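Local atomic coordinates of prophenoloxidase b (Marsupenaeus japonicus, PDB entry 3WKY), a protein that is the proenzyme of a crustacean haemolymph phenoloxidase, a type 3 copper protein that probably oxidises phenols once activated. Residues H226-A231 / Y526-D531. Sequence-based numbering, arbitrary orientation.
Sequences HHNLVA and YWTEVD. With CUO (Cu2-o2 cluster), chain J.
The imidazole of H227 meets W527 at its edge: the backbone O of W527 lies near the ring plane beside NE2, 3.2 Å away, in a weak hydrogen bond bent to 134° at the proton. A water also sits at this edge, in the plane of the ring; it donates to W527 O at 2.8 Å and accepts weakly from N228 ND2, so one buried carbonyl is reached by both the ring and the water. The stronger polar partner of H227 is D401, from helix 391-409.

The second flat group, the amide of N228, is held through OD1, which accepts two bonds in the carbonyl plane. T528 OG1 donates to it at 2.6 Å, on a lone pair, while the backbone N of E529 approaches at 2.9 Å, nearly straight at 160°. CG of N228 is anti to the carbonyl carbon, beside the backbone N (chi1 -85°). ND2 bonds to Y224 O one turn back. Both ends of the amide are thereby engaged, which fixes its rotation. T528 OG1 is also bonded to R232 NE.

The contact joins helix 218-239 of the copper-containing domain to strand 528-534 and the loop leading into it, the strand being at the edge of the mixed sheet within this chain, in the Ig-like domain, as in the hemocyanin fold. On the helix face turned from the strand, H226 NE2 binds one copper of the Cu2-O2 cluster at 2.2 Å, together with H199 and H203; its ND1 is bonded to F222 O.

Further along, A231 CB points toward 526-531 and packs 3.3 Å from Y526 O. The carboxylate of E529 runs back to Y224 OH through OE1, and OE2 is bonded to S617 and S553.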
loop_
_atom_site.group_PDB
_atom_site.type_symbol
_atom_site.label_atom_id
_atom_site.label_comp_id
_atom_site.label_asym_id
_atom_site.label_seq_id
_atom_site.Cartn_x
_atom_site.Cartn_y
_atom_site.Cartn_z
ATOM N N HIS A 226 23.951 -17.147 -23.213
ATOM C CA HIS A 226 23.279 -16.795 -21.967
ATOM C C HIS A 226 22.225 -17.794 -21.538
ATOM O O HIS A 226 22.014 -18.003 -20.341
ATOM C CB HIS A 226 22.743 -15.360 -22.013
ATOM C CG HIS A 226 23.832 -14.351 -22.066
ATOM N ND1 HIS A 226 24.413 -13.942 -23.247
ATOM C CD2 HIS A 226 24.492 -13.712 -21.072
ATOM C CE1 HIS A 226 25.370 -13.071 -22.981
ATOM N NE2 HIS A 226 25.443 -12.928 -21.672
ATOM N N HIS A 227 21.577 -18.427 -22.512
ATOM C CA HIS A 227 20.635 -19.494 -22.214
ATOM C C HIS A 227 21.349 -20.619 -21.485
ATOM O O HIS A 227 20.859 -21.157 -20.500
ATOM C CB HIS A 227 20.012 -20.069 -23.485
ATOM C CG HIS A 227 19.272 -21.341 -23.231
ATOM N ND1 HIS A 227 18.075 -21.368 -22.544
ATOM C CD2 HIS A 227 19.592 -22.630 -23.489
ATOM C CE1 HIS A 227 17.675 -22.623 -22.421
ATOM N NE2 HIS A 227 18.574 -23.408 -22.985
ATOM N N ASN A 228 22.521 -20.981 -21.988
ATOM C CA ASN A 228 23.303 -22.043 -21.382
ATOM C C ASN A 228 23.842 -21.651 -20.012
ATOM O O ASN A 228 23.882 -22.468 -19.090
ATOM C CB ASN A 228 24.433 -22.446 -22.339
ATOM C CG ASN A 228 23.976 -23.455 -23.351
ATOM O OD1 ASN A 228 24.046 -24.652 -23.094
ATOM N ND2 ASN A 228 23.475 -22.983 -24.505
ATOM N N LEU A 229 24.232 -20.385 -19.876
ATOM C CA LEU A 229 24.685 -19.849 -18.601
ATOM C C LEU A 229 23.572 -19.907 -17.531
ATOM O O LEU A 229 23.803 -20.358 -16.405
ATOM C CB LEU A 229 25.184 -18.411 -18.821
ATOM C CG LEU A 229 25.670 -17.561 -17.650
ATOM C CD1 LEU A 229 26.697 -18.311 -16.806
ATOM C CD2 LEU A 229 26.272 -16.292 -18.229
ATOM N N VAL A 230 22.375 -19.451 -17.886
ATOM C CA VAL A 230 21.214 -19.545 -16.994
ATOM C C VAL A 230 20.820 -20.996 -16.675
ATOM O O VAL A 230 20.549 -21.340 -15.518
ATOM C CB VAL A 230 20.003 -18.795 -17.594
ATOM C CG1 VAL A 230 18.739 -19.048 -16.744
ATOM C CG2 VAL A 230 20.309 -17.285 -17.674
ATOM N N ALA A 231 20.797 -21.852 -17.694
ATOM C CA ALA A 231 20.425 -23.254 -17.481
ATOM C C ALA A 231 21.379 -23.929 -16.497
ATOM O O ALA A 231 20.946 -24.616 -15.573
ATOM C CB ALA A 231 20.404 -24.014 -18.804
ATOM N N TYR A 526 15.853 -25.885 -19.765
ATOM C CA TYR A 526 17.023 -26.454 -19.083
ATOM C C TYR A 526 18.146 -26.997 -19.979
ATOM O O TYR A 526 19.285 -27.031 -19.543
ATOM C CB TYR A 526 16.613 -27.573 -18.108
ATOM C CG TYR A 526 16.128 -27.091 -16.751
ATOM C CD1 TYR A 526 17.017 -26.908 -15.700
ATOM C CD2 TYR A 526 14.779 -26.830 -16.519
ATOM C CE1 TYR A 526 16.577 -26.467 -14.448
ATOM C CE2 TYR A 526 14.331 -26.387 -15.273
ATOM C CZ TYR A 526 15.231 -26.221 -14.247
ATOM O OH TYR A 526 14.796 -25.791 -13.010
ATOM N N TRP A 527 17.844 -27.466 -21.193
ATOM C CA TRP A 527 18.881 -28.161 -21.985
ATOM C C TRP A 527 20.153 -27.332 -22.150
ATOM O O TRP A 527 20.084 -26.179 -22.572
ATOM C CB TRP A 527 18.363 -28.541 -23.372
ATOM C CG TRP A 527 17.262 -29.542 -23.324
ATOM C CD1 TRP A 527 15.955 -29.342 -23.678
ATOM C CD2 TRP A 527 17.363 -30.907 -22.893
ATOM N NE1 TRP A 527 15.241 -30.502 -23.497
ATOM C CE2 TRP A 527 16.077 -31.475 -23.016
ATOM C CE3 TRP A 527 18.415 -31.702 -22.424
ATOM C CZ2 TRP A 527 15.813 -32.810 -22.681
ATOM C CZ3 TRP A 527 18.149 -33.024 -22.078
ATOM C CH2 TRP A 527 16.854 -33.563 -22.206
ATOM N N THR A 528 21.300 -27.926 -21.823
ATOM C CA THR A 528 22.582 -27.251 -22.012
ATOM C C THR A 528 23.518 -28.121 -22.840
ATOM O O THR A 528 23.496 -29.355 -22.745
ATOM C CB THR A 528 23.260 -26.858 -20.669
ATOM O OG1 THR A 528 24.431 -26.067 -20.932
ATOM C CG2 THR A 528 23.633 -28.106 -19.842
ATOM N N GLU A 529 24.321 -27.467 -23.666
ATOM C CA GLU A 529 25.223 -28.190 -24.561
ATOM C C GLU A 529 26.294 -28.951 -23.789
ATOM O O GLU A 529 26.961 -28.402 -22.915
ATOM C CB GLU A 529 25.867 -27.220 -25.567
ATOM C CG GLU A 529 26.785 -27.905 -26.602
ATOM C CD GLU A 529 27.229 -26.956 -27.694
ATOM O OE1 GLU A 529 26.402 -26.112 -28.134
ATOM O OE2 GLU A 529 28.408 -27.051 -28.111
ATOM N N VAL A 530 26.453 -30.233 -24.126
ATOM C CA VAL A 530 27.512 -31.072 -23.577
ATOM C C VAL A 530 28.601 -31.190 -24.644
ATOM O O VAL A 530 29.791 -31.013 -24.356
ATOM C CB VAL A 530 26.991 -32.481 -23.256
ATOM C CG1 VAL A 530 28.152 -33.445 -22.929
ATOM C CG2 VAL A 530 26.002 -32.433 -22.110
ATOM N N ASP A 531 28.172 -31.452 -25.877
ATOM C CA ASP A 531 29.098 -31.678 -26.988
ATOM C C ASP A 531 28.323 -31.709 -28.297
ATOM O O ASP A 531 27.368 -32.483 -28.449
ATOM C CB ASP A 531 29.833 -33.012 -26.778
ATOM C CG ASP A 531 31.214 -33.054 -27.443
ATOM O OD1 ASP A 531 31.661 -32.038 -28.019
ATOM O OD2 ASP A 531 31.867 -34.120 -27.359
HETATM CU CU1 CUO J . 26.517 -11.277 -20.732
HETATM CU CU2 CUO J . 23.787 -9.261 -19.528
HETATM O O1 CUO J . 25.273 -9.714 -20.760
HETATM O O2 CUO J . 25.896 -9.726 -19.222
HETATM O O HOH W 1 21.129 -25.121 -24.997
#